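PDB 3GXQ: putative regulator of transfer genes ArtA from Staphylococcus aureus subsp. aureus USA300, which probably acts as a master regulator of plasmid transfer genes, binding DNA as a ribbon-helix-helix dimer. Local coordinates for residues Glu32-Phe35 with Gln40-Arg43. Numbering follows the deposited sequence.
Sequences EKDF and QAGR. With nucleotides of chain D.
The helix-to-helix connection of the ribbon-helix-helix fold is where Asp-34 meets Gln-40 and Ala-41, as the chain leaves helix 20-33 and returns in helix 38-53. The two backbones come closest at Asp-34 and Ala-41, whose CA atoms lie 6.2 Å apart. Asp-34 buries more surface here (79 Å²) than either partner: its CG is placed beside its own backbone N (chi1 -39°), and the carboxylate lies against the flank of the first turns of helix 38-53. OD2 of Asp-34 meets the methyl of Ala-41, 3.1 Å from its CB; the amide N of Ala-41, 3.5 Å from the same OD2, is at a poor angle and is not bonded to it. OD1 of Asp-34 faces the Gln-40 side chain, 3.6 Å from both its CG and its OE1. Gln-40 holds CG anti to its backbone N and continues extended, its amide plane turned 44° from the carboxylate. Tyr-29 packs on both Asp-34 and Ala-41, and Ala-30 on Ala-41.

Three residues after Gln-40, Arg-43 reaches the DNA: its NH1 donates to OP1 of DA3 of chain D (3.3 Å, N-H...O 144°), while NE hydrogen-bonds the carbonyl O of Leu-17 of the second subunit, so one side chain joins a DNA phosphate to the partner subunit. Between Asp-34 and helix 38-53, by contrast, the contact is van der Waals packing without a hydrogen bond between the two segments. OD1 of Asp-34 and OE1 of Gln-40 are both acceptors and cannot bond each other unless a proton is present; the nearby carboxylate of Glu-44 would probably raise the proton affinity of Asp-34.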
loop_
_atom_site.group_PDB
_atom_site.type_symbol
_atom_site.label_atom_id
_atom_site.label_comp_id
_atom_site.label_asym_id
_atom_site.label_seq_id
_atom_site.Cartn_x
_atom_site.Cartn_y
_atom_site.Cartn_z
ATOM N N GLU B 32 -9.091 6.215 -12.750
ATOM C CA GLU B 32 -9.442 5.325 -13.852
ATOM C C GLU B 32 -10.250 4.096 -13.432
ATOM O O GLU B 32 -11.106 3.619 -14.191
ATOM C CB GLU B 32 -8.162 4.860 -14.556
ATOM C CG GLU B 32 -7.304 5.998 -15.105
ATOM C CD GLU B 32 -5.870 5.571 -15.384
ATOM O OE1 GLU B 32 -5.053 6.435 -15.769
ATOM O OE2 GLU B 32 -5.558 4.372 -15.215
ATOM N N LYS B 33 -9.996 3.599 -12.223
ATOM C CA LYS B 33 -10.665 2.393 -11.756
ATOM C C LYS B 33 -11.594 2.450 -10.554
ATOM O O LYS B 33 -12.578 1.724 -10.525
ATOM C CB LYS B 33 -9.617 1.304 -11.468
ATOM C CG LYS B 33 -8.954 0.696 -12.692
ATOM C CD LYS B 33 -9.945 -0.098 -13.527
ATOM C CE LYS B 33 -9.275 -0.705 -14.743
ATOM N NZ LYS B 33 -8.713 0.359 -15.621
ATOM N N ASP B 34 -11.313 3.286 -9.562
ATOM C CA ASP B 34 -12.150 3.258 -8.372
ATOM C C ASP B 34 -12.917 4.496 -7.989
ATOM O O ASP B 34 -13.134 4.731 -6.803
ATOM C CB ASP B 34 -11.301 2.852 -7.184
ATOM C CG ASP B 34 -10.308 1.767 -7.529
ATOM O OD1 ASP B 34 -10.715 0.608 -7.741
ATOM O OD2 ASP B 34 -9.106 2.077 -7.600
ATOM N N PHE B 35 -13.349 5.276 -8.971
ATOM C CA PHE B 35 -14.089 6.495 -8.677
ATOM C C PHE B 35 -13.361 7.360 -7.663
ATOM O O PHE B 35 -13.963 7.903 -6.740
ATOM C CB PHE B 35 -15.491 6.146 -8.188
ATOM C CG PHE B 35 -16.398 5.654 -9.286
ATOM C CD1 PHE B 35 -17.409 4.738 -9.018
ATOM C CD2 PHE B 35 -16.249 6.124 -10.589
ATOM C CE1 PHE B 35 -18.256 4.294 -10.032
ATOM C CE2 PHE B 35 -17.093 5.686 -11.613
ATOM C CZ PHE B 35 -18.100 4.770 -11.333
ATOM N N GLN B 40 -9.125 2.299 -1.890
ATOM C CA GLN B 40 -9.474 1.092 -2.633
ATOM C C GLN B 40 -8.446 0.787 -3.725
ATOM O O GLN B 40 -8.150 -0.369 -3.994
ATOM C CB GLN B 40 -10.871 1.234 -3.239
ATOM C CG GLN B 40 -11.294 0.108 -4.179
ATOM C CD GLN B 40 -12.782 0.146 -4.507
ATOM O OE1 GLN B 40 -13.231 -0.481 -5.470
ATOM N NE2 GLN B 40 -13.557 0.870 -3.694
ATOM N N ALA B 41 -7.907 1.827 -4.349
ATOM C CA ALA B 41 -6.901 1.656 -5.383
ATOM C C ALA B 41 -5.635 1.102 -4.717
ATOM O O ALA B 41 -5.003 0.192 -5.242
ATOM C CB ALA B 41 -6.616 2.999 -6.067
ATOM N N GLY B 42 -5.295 1.647 -3.550
ATOM C CA GLY B 42 -4.134 1.184 -2.816
ATOM C C GLY B 42 -4.217 -0.292 -2.437
ATOM O O GLY B 42 -3.213 -0.991 -2.455
ATOM N N ARG B 43 -5.411 -0.767 -2.086
ATOM C CA ARG B 43 -5.614 -2.174 -1.726
ATOM C C ARG B 43 -5.393 -3.085 -2.931
ATOM O O ARG B 43 -4.685 -4.088 -2.830
ATOM C CB ARG B 43 -7.038 -2.409 -1.212
ATOM C CG ARG B 43 -7.241 -2.179 0.268
ATOM C CD ARG B 43 -8.724 -2.210 0.616
ATOM N NE ARG B 43 -9.010 -1.042 1.428
ATOM C CZ ARG B 43 -10.014 -0.204 1.238
ATOM N NH1 ARG B 43 -10.887 -0.391 0.254
ATOM N NH2 ARG B 43 -10.096 0.856 2.016
ATOM P P DA D 3 -12.519 2.719 2.363
ATOM O OP1 DA D 3 -12.653 2.268 0.961
ATOM O OP2 DA D 3 -11.427 2.200 3.202
ATOM O "O5'" DA D 3 -12.418 4.303 2.429
ATOM C "C5'" DA D 3 -13.491 5.103 1.963
ATOM C "C4'" DA D 3 -13.059 6.540 1.811
ATOM O "O4'" DA D 3 -13.175 7.219 3.089
ATOM C "C3'" DA D 3 -11.583 6.664 1.422
ATOM O "O3'" DA D 3 -11.390 7.825 0.608
ATOM C "C2'" DA D 3 -10.885 6.749 2.773
ATOM C "C1'" DA D 3 -11.887 7.557 3.582
ATOM N N9 DA D 3 -11.884 7.399 5.038
ATOM C C8 DA D 3 -11.532 6.301 5.778
ATOM N N7 DA D 3 -11.617 6.488 7.076
ATOM C C5 DA D 3 -12.060 7.796 7.199
ATOM C C6 DA D 3 -12.354 8.603 8.326
ATOM N N6 DA D 3 -12.234 8.191 9.596
ATOM N N1 DA D 3 -12.780 9.865 8.098
ATOM C C2 DA D 3 -12.897 10.281 6.830
ATOM N N3 DA D 3 -12.654 9.622 5.697
ATOM C C4 DA D 3 -12.232 8.370 5.953
#